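Local structure of Oxidored_FMN domain-containing protein ([Pseudomonas] geniculata N1, 6L6J) at residues A[67-71]-A[72-76]; A[91-95]-A[96-100]; A[275-278]-A[279-283]; A[441-444]-A[445-449]; A[588-592]-A[593-597]. The protein probably acts as an amine oxidase on 6-hydroxypseudooxynicotine, using a bound FMN and a [4Fe-4S] cluster. All blocks are in the same frame, centred on the assembly; numbering follows the deposited sequence.

Interaction 1: A[67-71]-A[72-76]. With SO4 (sulfate ion), chain G.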
loop_
_atom_site.group_PDB
_atom_site.type_symbol
_atom_site.label_atom_id
_atom_site.label_comp_id
_atom_site.label_asym_id
_atom_site.label_seq_id
_atom_site.Cartn_x
_atom_site.Cartn_y
_atom_site.Cartn_z
ATOM N N SER A 67 18.559 -15.351 -6.564
ATOM C CA SER A 67 17.337 -14.826 -5.908
ATOM C C SER A 67 17.107 -13.353 -6.256
ATOM O O SER A 67 17.752 -12.505 -5.630
ATOM C CB SER A 67 17.403 -15.018 -4.418
ATOM O OG SER A 67 16.326 -14.345 -3.800
ATOM N N ASP A 68 16.172 -13.056 -7.162
ATOM C CA ASP A 68 15.614 -11.681 -7.299
ATOM C C ASP A 68 14.170 -11.695 -7.807
ATOM O O ASP A 68 13.679 -12.738 -8.283
ATOM C CB ASP A 68 16.480 -10.792 -8.180
ATOM C CG ASP A 68 16.628 -11.235 -9.616
ATOM O OD1 ASP A 68 15.581 -11.451 -10.284
ATOM O OD2 ASP A 68 17.798 -11.349 -10.055
ATOM N N HIS A 69 13.499 -10.565 -7.625
ATOM C CA HIS A 69 12.176 -10.230 -8.196
ATOM C C HIS A 69 12.381 -9.114 -9.236
ATOM O O HIS A 69 11.502 -8.206 -9.333
ATOM C CB HIS A 69 11.213 -9.856 -7.058
ATOM C CG HIS A 69 10.862 -11.014 -6.187
ATOM N ND1 HIS A 69 11.295 -11.123 -4.894
ATOM C CD2 HIS A 69 10.174 -12.141 -6.443
ATOM C CE1 HIS A 69 10.880 -12.260 -4.383
ATOM N NE2 HIS A 69 10.194 -12.895 -5.305
ATOM N N ALA A 70 13.510 -9.149 -9.968
ATOM C CA ALA A 70 13.820 -8.191 -11.050
ATOM C C ALA A 70 12.577 -8.034 -11.920
ATOM O O ALA A 70 11.933 -9.011 -12.278
ATOM C CB ALA A 70 14.995 -8.648 -11.878
ATOM N N PRO A 71 12.230 -6.802 -12.338
ATOM C CA PRO A 71 13.116 -5.640 -12.180
ATOM C C PRO A 71 12.898 -4.776 -10.917
ATOM O O PRO A 71 13.380 -3.667 -10.896
ATOM C CB PRO A 71 12.754 -4.865 -13.446
ATOM C CG PRO A 71 11.247 -5.119 -13.629
ATOM C CD PRO A 71 10.957 -6.471 -13.002
ATOM N N LEU A 72 12.220 -5.296 -9.884
ATOM C CA LEU A 72 12.109 -4.619 -8.556
ATOM C C LEU A 72 13.503 -4.464 -7.926
ATOM O O LEU A 72 14.208 -5.448 -7.709
ATOM C CB LEU A 72 11.159 -5.421 -7.651
ATOM C CG LEU A 72 11.098 -5.001 -6.178
ATOM C CD1 LEU A 72 10.606 -3.565 -6.016
ATOM C CD2 LEU A 72 10.243 -5.958 -5.365
ATOM N N PRO A 73 13.977 -3.230 -7.643
ATOM C CA PRO A 73 15.249 -3.042 -6.956
ATOM C C PRO A 73 15.140 -3.285 -5.441
ATOM O O PRO A 73 14.353 -2.602 -4.810
ATOM C CB PRO A 73 15.642 -1.589 -7.253
ATOM C CG PRO A 73 14.359 -0.889 -7.612
ATOM C CD PRO A 73 13.354 -1.954 -8.011
ATOM N N ASP A 74 15.955 -4.218 -4.931
ATOM C CA ASP A 74 16.006 -4.695 -3.529
ATOM C C ASP A 74 17.397 -4.473 -2.946
ATOM O O ASP A 74 18.368 -4.369 -3.694
ATOM C CB ASP A 74 15.718 -6.192 -3.439
ATOM C CG ASP A 74 14.248 -6.509 -3.489
ATOM O OD1 ASP A 74 13.457 -5.537 -3.327
ATOM O OD2 ASP A 74 13.909 -7.720 -3.693
ATOM N N PRO A 75 17.547 -4.442 -1.603
ATOM C CA PRO A 75 18.856 -4.579 -0.974
ATOM C C PRO A 75 19.470 -5.934 -1.326
ATOM O O PRO A 75 18.722 -6.840 -1.621
ATOM C CB PRO A 75 18.584 -4.520 0.534
ATOM C CG PRO A 75 17.262 -3.823 0.629
ATOM C CD PRO A 75 16.492 -4.223 -0.617
ATOM N N ARG A 76 20.797 -6.026 -1.273
ATOM C CA ARG A 76 21.557 -7.276 -1.543
ATOM C C ARG A 76 22.627 -7.469 -0.463
ATOM O O ARG A 76 23.240 -6.476 -0.026
ATOM C CB ARG A 76 22.205 -7.201 -2.926
ATOM C CG ARG A 76 21.225 -7.003 -4.076
ATOM C CD ARG A 76 21.825 -6.165 -5.200
ATOM N NE ARG A 76 21.227 -6.492 -6.473
ATOM C CZ ARG A 76 21.844 -6.462 -7.644
ATOM N NH1 ARG A 76 23.119 -6.106 -7.733
ATOM N NH2 ARG A 76 21.184 -6.837 -8.729
HETATM S S SO4 G . 25.884 -5.369 -10.448
HETATM O O1 SO4 G . 26.584 -4.921 -9.255
HETATM O O2 SO4 G . 26.821 -5.556 -11.526
HETATM O O3 SO4 G . 25.208 -6.612 -10.194
HETATM O O4 SO4 G . 24.914 -4.383 -10.843
HETATM O O HOH W 1 14.925 -8.102 -6.511
#
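H69 and L72 close a tight loop turn around a cis proline in the long connection that follows strand 55-62 of the FMN-binding barrel. The evidence is the bond from L72 N to H69 O, 3.0 Å with an N-H...O angle of 148°, spanning A70 and P71. The peptide before P71 is cis, and the backbone angles of A70 and P71 fit a type VI turn. One step earlier an Asx turn braces the chain: A70 N donates to D68 OD1 at 3.1 Å, meeting the carboxylate from above its plane. The side chain of L72 leans back on the turn, its CB 3.3 Å from H69 O.

A water on the inner side ties both halves together. It accepts from H69 N at 3.1 Å and donates to L72 O at 3.0 Å, with a further, weak bond to D74 OD2. D74 OD2 also lies at the edge of the H69 ring, 4.5 Å from ND1, but that nitrogen bonds instead to E60, an FMN-binding residue, and NE2 bonds to S110. Farther along, R76 NH1 donates to O3 of a sulfate, probably from the crystallisation liquor, at 3.3 Å; K81 holds the same ion.

D68 anchors the turn to the backbone of I114 and Y115, L72 rests on A32, and S67, D74 and P75 pack on strand 55-62, with helix 83-94 following in the chain.

Interaction 2: A[91-95]-A[96-100]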
loop_
_atom_site.group_PDB
_atom_site.type_symbol
_atom_site.label_atom_id
_atom_site.label_comp_id
_atom_site.label_asym_id
_atom_site.label_seq_id
_atom_site.Cartn_x
_atom_site.Cartn_y
_atom_site.Cartn_z
ATOM N N ALA A 91 23.295 3.007 10.289
ATOM C CA ALA A 91 23.756 4.227 10.998
ATOM C C ALA A 91 22.600 5.220 11.131
ATOM O O ALA A 91 22.406 5.745 12.255
ATOM C CB ALA A 91 24.930 4.846 10.297
ATOM N N ALA A 92 21.833 5.429 10.062
ATOM C CA ALA A 92 20.679 6.361 10.013
ATOM C C ALA A 92 19.535 5.842 10.891
ATOM O O ALA A 92 18.689 6.664 11.336
ATOM C CB ALA A 92 20.224 6.558 8.587
ATOM N N VAL A 93 19.504 4.533 11.145
ATOM C CA VAL A 93 18.470 3.872 12.004
ATOM C C VAL A 93 18.965 3.889 13.462
ATOM O O VAL A 93 18.259 4.494 14.317
ATOM C CB VAL A 93 18.115 2.462 11.480
ATOM C CG1 VAL A 93 17.425 1.571 12.501
ATOM C CG2 VAL A 93 17.258 2.552 10.232
ATOM N N LYS A 94 20.152 3.322 13.739
ATOM C CA LYS A 94 20.699 3.187 15.122
ATOM C C LYS A 94 20.921 4.569 15.757
ATOM O O LYS A 94 20.972 4.629 16.982
ATOM C CB LYS A 94 21.978 2.344 15.123
ATOM C CG LYS A 94 21.771 0.866 14.832
ATOM C CD LYS A 94 22.949 -0.034 15.148
ATOM C CE LYS A 94 23.196 -0.255 16.630
ATOM N NZ LYS A 94 22.006 -0.778 17.367
ATOM N N GLU A 95 21.041 5.624 14.946
ATOM C CA GLU A 95 21.299 7.024 15.364
ATOM C C GLU A 95 20.253 7.480 16.367
ATOM O O GLU A 95 20.643 8.053 17.360
ATOM C CB GLU A 95 21.292 7.975 14.167
ATOM C CG GLU A 95 21.238 9.437 14.580
ATOM C CD GLU A 95 21.984 10.431 13.707
ATOM O OE1 GLU A 95 22.907 9.997 12.967
ATOM O OE2 GLU A 95 21.646 11.648 13.779
ATOM N N HIS A 96 18.968 7.248 16.116
ATOM C CA HIS A 96 17.878 7.632 17.063
ATOM C C HIS A 96 17.514 6.471 18.002
ATOM O O HIS A 96 16.474 6.542 18.653
ATOM C CB HIS A 96 16.667 8.151 16.301
ATOM C CG HIS A 96 16.968 9.170 15.254
ATOM N ND1 HIS A 96 16.991 10.514 15.528
ATOM C CD2 HIS A 96 17.158 9.055 13.920
ATOM C CE1 HIS A 96 17.224 11.196 14.419
ATOM N NE2 HIS A 96 17.324 10.325 13.414
ATOM N N GLY A 97 18.369 5.454 18.093
ATOM C CA GLY A 97 18.267 4.363 19.083
ATOM C C GLY A 97 17.207 3.325 18.749
ATOM O O GLY A 97 16.837 2.562 19.657
ATOM N N ALA A 98 16.702 3.323 17.515
ATOM C CA ALA A 98 15.992 2.181 16.902
ATOM C C ALA A 98 17.001 1.046 16.696
ATOM O O ALA A 98 18.198 1.336 16.481
ATOM C CB ALA A 98 15.374 2.587 15.587
ATOM N N LEU A 99 16.546 -0.205 16.767
ATOM C CA LEU A 99 17.330 -1.364 16.264
ATOM C C LEU A 99 17.174 -1.412 14.735
ATOM O O LEU A 99 16.269 -0.748 14.170
ATOM C CB LEU A 99 16.837 -2.674 16.882
ATOM C CG LEU A 99 16.895 -2.798 18.402
ATOM C CD1 LEU A 99 16.738 -4.259 18.807
ATOM C CD2 LEU A 99 18.194 -2.234 18.979
ATOM N N ALA A 100 18.057 -2.164 14.098
ATOM C CA ALA A 100 18.219 -2.276 12.642
ATOM C C ALA A 100 18.191 -3.771 12.316
ATOM O O ALA A 100 19.112 -4.505 12.766
ATOM C CB ALA A 100 19.498 -1.611 12.220
#
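V93 meets A98 and A100 where helix 83-94 gives way to strand 99-105, and this is the tightly packed part of the contact. Its CG1 methyl stands 3.8 Å from A98 CB and likewise 3.8 Å from A100 CB, so one branch touches both alanines. It reaches them because CG1 is anti to the backbone N (chi1 162°), which turns it to the strand side. The backbone reversal is a type I turn from K94 to G97, closed by G97 N donating to K94 O at 2.9 Å. G97 has a positive phi, favourable for glycine. A weak bond from H96 N to V93 O, 3.4 Å, and a CA-H...O contact from K94 CA to A98 O, 3.4 Å, add to the closure.

The looser solvent side holds the exposed E95, G97 and K94. E95 lays its CG over one face of the partly covered H96 imidazole, 4.2 Å from the ring centroid and only 9° off the normal, a CH-pi contact between neighbours. The edge of the same ring, at CD2, lies 3.8 Å from A92 O. K94 runs a separate way, toward L99 and A100, and its ammonium is anchored by a salt bridge to D165.

Together these residues form the return turn of a beta-alpha-beta unit of the barrel. V93 packs inward on V56 of strand 55-62, H96 lies against helix 38-51, and the backbone of L99 and A100 joins neighbouring strands 55-62 and 166-171.

Interaction 3: A[275-278]-A[279-283]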
loop_
_atom_site.group_PDB
_atom_site.type_symbol
_atom_site.label_atom_id
_atom_site.label_comp_id
_atom_site.label_asym_id
_atom_site.label_seq_id
_atom_site.Cartn_x
_atom_site.Cartn_y
_atom_site.Cartn_z
ATOM N N GLU A 275 -8.733 -3.686 10.938
ATOM C CA GLU A 275 -7.623 -3.829 11.915
ATOM C C GLU A 275 -7.578 -5.219 12.546
ATOM O O GLU A 275 -8.605 -5.768 12.865
ATOM C CB GLU A 275 -7.761 -2.830 13.055
ATOM C CG GLU A 275 -7.247 -1.459 12.707
ATOM C CD GLU A 275 -7.010 -0.633 13.951
ATOM O OE1 GLU A 275 -5.950 -0.848 14.640
ATOM O OE2 GLU A 275 -7.910 0.203 14.224
ATOM N N GLY A 276 -6.371 -5.712 12.778
ATOM C CA GLY A 276 -6.109 -6.950 13.527
ATOM C C GLY A 276 -6.953 -8.088 13.010
ATOM O O GLY A 276 -7.479 -8.806 13.843
ATOM N N GLN A 277 -7.070 -8.207 11.682
ATOM C CA GLN A 277 -7.801 -9.298 10.974
ATOM C C GLN A 277 -7.005 -10.606 11.094
ATOM O O GLN A 277 -7.624 -11.689 10.932
ATOM C CB GLN A 277 -8.087 -8.930 9.509
ATOM C CG GLN A 277 -6.831 -8.696 8.652
ATOM C CD GLN A 277 -6.264 -9.912 7.928
ATOM O OE1 GLN A 277 -6.820 -11.028 8.003
ATOM N NE2 GLN A 277 -5.131 -9.696 7.233
ATOM N N GLN A 278 -5.699 -10.523 11.385
ATOM C CA GLN A 278 -4.790 -11.704 11.411
ATOM C C GLN A 278 -4.859 -12.378 12.781
ATOM O O GLN A 278 -4.338 -13.511 12.911
ATOM C CB GLN A 278 -3.343 -11.332 11.117
ATOM C CG GLN A 278 -3.148 -10.566 9.814
ATOM C CD GLN A 278 -1.769 -10.795 9.233
ATOM O OE1 GLN A 278 -0.925 -11.459 9.828
ATOM N NE2 GLN A 278 -1.518 -10.247 8.054
ATOM N N GLU A 279 -5.497 -11.723 13.758
ATOM C CA GLU A 279 -5.446 -12.181 15.172
ATOM C C GLU A 279 -5.795 -13.664 15.209
ATOM O O GLU A 279 -4.964 -14.458 15.638
ATOM C CB GLU A 279 -6.346 -11.352 16.084
ATOM C CG GLU A 279 -6.655 -12.078 17.377
ATOM C CD GLU A 279 -7.232 -11.226 18.490
ATOM O OE1 GLU A 279 -7.223 -9.970 18.364
ATOM O OE2 GLU A 279 -7.705 -11.850 19.491
ATOM N N PRO A 280 -7.003 -14.082 14.751
ATOM C CA PRO A 280 -7.412 -15.491 14.781
ATOM C C PRO A 280 -6.364 -16.479 14.266
ATOM O O PRO A 280 -6.343 -17.553 14.776
ATOM C CB PRO A 280 -8.617 -15.567 13.836
ATOM C CG PRO A 280 -8.632 -14.218 13.133
ATOM C CD PRO A 280 -8.045 -13.239 14.138
ATOM N N PHE A 281 -5.530 -16.078 13.298
ATOM C CA PHE A 281 -4.545 -16.952 12.607
ATOM C C PHE A 281 -3.240 -17.086 13.404
ATOM O O PHE A 281 -2.632 -18.188 13.314
ATOM C CB PHE A 281 -4.210 -16.401 11.221
ATOM C CG PHE A 281 -5.366 -16.343 10.260
ATOM C CD1 PHE A 281 -5.731 -17.464 9.527
ATOM C CD2 PHE A 281 -6.078 -15.161 10.077
ATOM C CE1 PHE A 281 -6.792 -17.409 8.633
ATOM C CE2 PHE A 281 -7.144 -15.109 9.185
ATOM C CZ PHE A 281 -7.502 -16.236 8.469
ATOM N N ILE A 282 -2.832 -16.038 14.148
ATOM C CA ILE A 282 -1.525 -15.984 14.891
ATOM C C ILE A 282 -1.744 -16.096 16.406
ATOM O O ILE A 282 -0.735 -16.258 17.099
ATOM C CB ILE A 282 -0.667 -14.742 14.521
ATOM C CG1 ILE A 282 -1.379 -13.404 14.766
ATOM C CG2 ILE A 282 -0.165 -14.837 13.094
ATOM C CD1 ILE A 282 -1.652 -13.091 16.226
ATOM N N ASP A 283 -2.994 -15.994 16.870
ATOM C CA ASP A 283 -3.476 -16.116 18.284
ATOM C C ASP A 283 -2.760 -17.242 19.030
ATOM O O ASP A 283 -2.511 -17.094 20.223
ATOM C CB ASP A 283 -4.968 -16.504 18.335
ATOM C CG ASP A 283 -5.858 -15.619 19.194
ATOM O OD1 ASP A 283 -5.408 -14.479 19.537
ATOM O OD2 ASP A 283 -7.000 -16.042 19.480
#
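Q278 O receives two backbone donors from the short helix 279-282, F281 N at 2.9 Å and I282 N at 3.2 Å, and so ties the incoming loop to the first turn. G276 helps to bring the chain in, with a positive phi of 50° that favours glycine.

Side chains then gather round the loop carbonyls. The F281 ring presents its edge to them, nearly in plane: CD2 is 3.7 Å from Q278 O and CE2 is 3.9 Å from Q277 O. P280 reaches the same Q277 O with CG, at 3.5 Å. On the other flank I282 CG1 sits 3.5 Å from Q278 O, placed there by a chi1 of 58° that sets it between the backbone N and the carbonyl carbon. An alanine in place of F281 removes the ring edge from beside Q277 O and Q278 O and would probably open a gap against V260 and R230.

The polar ends turn to partners beyond the turn. Q277 NE2 donates to W265 O, and E279 forms a salt bridge with R311 and a hydrogen bond with Q308. The in-plane ring edge beside the carbonyl oxygens is consistent with a weak electrostatic attraction. Q278 NE2 donates one hydrogen bond to OD1 of D266, an FMN-binding residue, consistent with a second-shell role in positioning that carboxylate near the flavin.

Interaction 4: A[441-444]-A[445-449]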
loop_
_atom_site.group_PDB
_atom_site.type_symbol
_atom_site.label_atom_id
_atom_site.label_comp_id
_atom_site.label_asym_id
_atom_site.label_seq_id
_atom_site.Cartn_x
_atom_site.Cartn_y
_atom_site.Cartn_z
ATOM N N ARG A 441 -10.618 9.083 5.769
ATOM C CA ARG A 441 -9.632 9.573 6.759
ATOM C C ARG A 441 -8.689 10.539 6.037
ATOM O O ARG A 441 -8.131 11.422 6.713
ATOM C CB ARG A 441 -8.932 8.411 7.458
ATOM C CG ARG A 441 -9.882 7.504 8.231
ATOM C CD ARG A 441 -9.228 6.155 8.447
ATOM N NE ARG A 441 -10.090 5.120 9.025
ATOM C CZ ARG A 441 -9.678 3.867 9.278
ATOM N NH1 ARG A 441 -8.434 3.496 8.985
ATOM N NH2 ARG A 441 -10.515 2.975 9.780
ATOM N N VAL A 442 -8.553 10.424 4.710
ATOM C CA VAL A 442 -7.846 11.456 3.892
ATOM C C VAL A 442 -8.483 12.831 4.197
ATOM O O VAL A 442 -7.701 13.810 4.403
ATOM C CB VAL A 442 -7.822 11.114 2.383
ATOM C CG1 VAL A 442 -7.585 12.329 1.490
ATOM C CG2 VAL A 442 -6.783 10.044 2.071
ATOM N N VAL A 443 -9.821 12.901 4.279
ATOM C CA VAL A 443 -10.568 14.166 4.548
ATOM C C VAL A 443 -10.476 14.493 6.036
ATOM O O VAL A 443 -10.045 15.612 6.361
ATOM C CB VAL A 443 -12.038 14.103 4.099
ATOM C CG1 VAL A 443 -12.744 15.431 4.328
ATOM C CG2 VAL A 443 -12.191 13.679 2.638
ATOM N N ASP A 444 -10.853 13.557 6.903
ATOM C CA ASP A 444 -10.924 13.781 8.380
ATOM C C ASP A 444 -9.561 14.260 8.916
ATOM O O ASP A 444 -9.506 15.371 9.476
ATOM C CB ASP A 444 -11.410 12.537 9.133
ATOM C CG ASP A 444 -12.798 12.083 8.714
ATOM O OD1 ASP A 444 -13.506 12.877 8.044
ATOM O OD2 ASP A 444 -13.158 10.932 9.056
ATOM N N TYR A 445 -8.500 13.475 8.734
ATOM C CA TYR A 445 -7.117 13.856 9.132
ATOM C C TYR A 445 -6.839 15.347 8.852
ATOM O O TYR A 445 -6.334 16.052 9.722
ATOM C CB TYR A 445 -6.036 13.040 8.428
ATOM C CG TYR A 445 -4.668 13.542 8.779
ATOM C CD1 TYR A 445 -4.198 13.428 10.075
ATOM C CD2 TYR A 445 -3.875 14.218 7.856
ATOM C CE1 TYR A 445 -2.955 13.924 10.434
ATOM C CE2 TYR A 445 -2.628 14.724 8.198
ATOM C CZ TYR A 445 -2.172 14.576 9.494
ATOM O OH TYR A 445 -0.967 15.054 9.879
ATOM N N ARG A 446 -7.165 15.828 7.665
ATOM C CA ARG A 446 -6.771 17.186 7.219
ATOM C C ARG A 446 -7.731 18.229 7.799
ATOM O O ARG A 446 -7.253 19.289 8.231
ATOM C CB ARG A 446 -6.690 17.234 5.689
ATOM C CG ARG A 446 -5.459 16.532 5.133
ATOM C CD ARG A 446 -5.479 16.279 3.633
ATOM N NE ARG A 446 -4.223 15.641 3.285
ATOM C CZ ARG A 446 -3.903 14.387 3.590
ATOM N NH1 ARG A 446 -4.778 13.609 4.204
ATOM N NH2 ARG A 446 -2.712 13.911 3.273
ATOM N N VAL A 447 -9.033 17.949 7.830
ATOM C CA VAL A 447 -10.027 18.882 8.438
ATOM C C VAL A 447 -9.667 19.079 9.918
ATOM O O VAL A 447 -9.573 20.260 10.345
ATOM C CB VAL A 447 -11.463 18.376 8.274
ATOM C CG1 VAL A 447 -12.453 19.223 9.069
ATOM C CG2 VAL A 447 -11.857 18.319 6.806
ATOM N N GLY A 448 -9.459 17.983 10.656
ATOM C CA GLY A 448 -9.221 18.005 12.109
ATOM C C GLY A 448 -7.970 18.780 12.483
ATOM O O GLY A 448 -7.966 19.428 13.535
ATOM N N GLN A 449 -6.941 18.724 11.645
ATOM C CA GLN A 449 -5.692 19.506 11.813
ATOM C C GLN A 449 -5.922 20.970 11.432
ATOM O O GLN A 449 -5.394 21.838 12.142
ATOM C CB GLN A 449 -4.589 18.892 10.961
ATOM C CG GLN A 449 -4.179 17.516 11.457
ATOM C CD GLN A 449 -3.524 17.630 12.797
ATOM O OE1 GLN A 449 -2.674 18.496 12.994
ATOM N NE2 GLN A 449 -3.927 16.776 13.724
#
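R441 and Y445 open the hydrogen bonding of one continuous alpha helix, 441-450, in the Rossmann-like nucleotide-binding part of the chain: Y445 N donates to R441 O at 2.9 Å. The same four-residue spacing recurs from V447 N to V443 O and from G448 N to D444 O. The pattern is disturbed at V442: R446 N lies 3.9 Å from V442 O and donates only weakly to V443 O.

The side chain of R446 takes over that carbonyl. NH1 donates to V442 O at 2.9 Å, with an angle of 150° at the hydrogen, in the carbonyl plane and on a lone pair, while the oxygen sits 16° out of the guanidinium plane. The chain runs extended to NE alongside V442, pointing the same way, and the bend at the last torsion (chi4 72°) swings the guanidinium so that NH1 comes onto V442 O. Replacing R446 by a leucine would probably leave V442 O without its side-chain donor and E402 without the charge it pairs with.

On a neighbouring face V443 and V447 also run side by side, and V443 packs on L401 of helix 398-410 and L427 of helix 426-430. D444 turns outward to a salt bridge with R431. R441 forms a salt bridge with E274 and a weak hydrogen bond from NH1 to the backbone O of the iron-sulfur ligand C344, so R441 links this helix to the FMN-binding part.

The guanidinium of R446 is gripped at all three nitrogens: NE by E402, NH2 by the carbonyl oxygen of Q364, and NH1 by V442 O.

Interaction 5: A[588-592]-A[593-597]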
loop_
_atom_site.group_PDB
_atom_site.type_symbol
_atom_site.label_atom_id
_atom_site.label_comp_id
_atom_site.label_asym_id
_atom_site.label_seq_id
_atom_site.Cartn_x
_atom_site.Cartn_y
_atom_site.Cartn_z
ATOM N N ALA A 588 -19.931 -1.983 -28.793
ATOM C CA ALA A 588 -20.090 -1.434 -30.164
ATOM C C ALA A 588 -21.113 -0.298 -30.124
ATOM O O ALA A 588 -20.863 0.772 -30.738
ATOM C CB ALA A 588 -20.516 -2.507 -31.135
ATOM N N SER A 589 -22.215 -0.517 -29.412
ATOM C CA SER A 589 -23.435 0.332 -29.486
ATOM C C SER A 589 -24.375 -0.001 -28.319
ATOM O O SER A 589 -24.326 -1.150 -27.831
ATOM C CB SER A 589 -24.124 0.163 -30.841
ATOM O OG SER A 589 -24.997 -0.968 -30.843
ATOM N N ILE A 590 -25.209 0.968 -27.928
ATOM C CA ILE A 590 -26.201 0.831 -26.825
ATOM C C ILE A 590 -27.598 1.065 -27.398
ATOM O O ILE A 590 -27.844 2.198 -27.815
ATOM C CB ILE A 590 -25.897 1.796 -25.660
ATOM C CG1 ILE A 590 -24.517 1.532 -25.049
ATOM C CG2 ILE A 590 -26.991 1.709 -24.609
ATOM C CD1 ILE A 590 -24.037 2.613 -24.095
ATOM N N GLY A 591 -28.462 0.043 -27.375
ATOM C CA GLY A 591 -29.900 0.149 -27.709
ATOM C C GLY A 591 -30.788 0.382 -26.482
ATOM O O GLY A 591 -30.322 0.381 -25.339
ATOM N N PRO A 592 -32.115 0.556 -26.682
ATOM C CA PRO A 592 -33.046 0.897 -25.596
ATOM C C PRO A 592 -33.078 -0.080 -24.408
ATOM O O PRO A 592 -33.439 0.338 -23.319
ATOM C CB PRO A 592 -34.438 0.850 -26.260
ATOM C CG PRO A 592 -34.178 1.038 -27.732
ATOM C CD PRO A 592 -32.798 0.448 -27.984
ATOM N N SER A 593 -32.768 -1.352 -24.654
ATOM C CA SER A 593 -32.889 -2.440 -23.649
ATOM C C SER A 593 -31.836 -3.538 -23.878
ATOM O O SER A 593 -31.988 -4.645 -23.324
ATOM C CB SER A 593 -34.286 -3.012 -23.690
ATOM O OG SER A 593 -34.442 -3.872 -24.818
ATOM N N SER A 594 -30.802 -3.262 -24.672
ATOM C CA SER A 594 -29.637 -4.171 -24.851
ATOM C C SER A 594 -28.430 -3.380 -25.355
ATOM O O SER A 594 -28.610 -2.276 -25.895
ATOM C CB SER A 594 -29.979 -5.322 -25.766
ATOM O OG SER A 594 -30.242 -4.870 -27.087
ATOM N N VAL A 595 -27.236 -3.934 -25.176
ATOM C CA VAL A 595 -25.991 -3.419 -25.820
ATOM C C VAL A 595 -25.483 -4.489 -26.792
ATOM O O VAL A 595 -25.591 -5.698 -26.457
ATOM C CB VAL A 595 -24.919 -3.027 -24.790
ATOM C CG1 VAL A 595 -25.502 -2.175 -23.674
ATOM C CG2 VAL A 595 -24.213 -4.241 -24.217
ATOM N N LYS A 596 -25.000 -4.051 -27.963
ATOM C CA LYS A 596 -24.163 -4.871 -28.863
ATOM C C LYS A 596 -22.720 -4.761 -28.361
ATOM O O LYS A 596 -22.277 -3.622 -28.060
ATOM C CB LYS A 596 -24.303 -4.431 -30.321
ATOM C CG LYS A 596 -25.612 -4.844 -30.994
ATOM C CD LYS A 596 -25.619 -4.603 -32.506
ATOM C CE LYS A 596 -27.004 -4.740 -33.130
ATOM N NZ LYS A 596 -27.883 -3.576 -32.837
ATOM N N VAL A 597 -22.049 -5.911 -28.218
ATOM C CA VAL A 597 -20.632 -5.997 -27.779
ATOM C C VAL A 597 -19.836 -6.798 -28.815
ATOM O O VAL A 597 -20.424 -7.529 -29.602
ATOM C CB VAL A 597 -20.509 -6.600 -26.367
ATOM C CG1 VAL A 597 -21.368 -5.865 -25.355
ATOM C CG2 VAL A 597 -20.811 -8.084 -26.348
#
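I590 and V595 lie side by side and point the same way from two antiparallel strands, I590 CG1 to V595 CG1 4.1 Å. They are a non-hydrogen-bonded pair, and their shared face packs on V613 of strand 612-621. The strand axes, 4.7 Å apart, run at 177°.

S589 and K596 project from the other face. S589 OG, held between the backbone N and the carbonyl carbon (chi1 85°), rests against the aliphatic stem of K596, 3.6 Å from its CB and 4.0 Å from its CD; the lysine then runs on outward, touching E607. The backbone bond from K596 N to S589 O, 3.0 Å, marks this as the hydrogen-bonded pair.

At the open end A588 N donates to K596 O at 3.0 Å, while S589 N bonds weakly to the same oxygen. Two residues thus face one. At the turn G591 N donates to S594 O, 2.8 Å, with exposed P592 and S593 between. S594 OG is held by E607 of strand 605-609.

Two antiparallel strands joined by a tight turn, with a classic beta bulge at A588 and S589, make this a beta hairpin, two strands of the three-stranded sheet at the far end of the protein.

In the fold
The five contacts follow in series along the chain and belong to three parts of the fold. Interactions 1, 2 and 3 lie in the FMN-binding barrel: interaction 1 in a loop after strand 55-62, interaction 2 at the return into strand 99-105, interaction 3 where a loop enters helix 279-282, their centres 24 to 30 Å apart. Interaction 4 lies on helix 441-450 of the Rossmann-like part, its nearest atoms about 6 Å from interaction 3, where the barrel meets the nucleotide-binding half. Interactions 1 and 3 are near FMN and interaction 4 near the cluster and ADP; interaction 2 is away from these sites. Interaction 5, a remote hairpin, has its centre 62 Å from that of interaction 2.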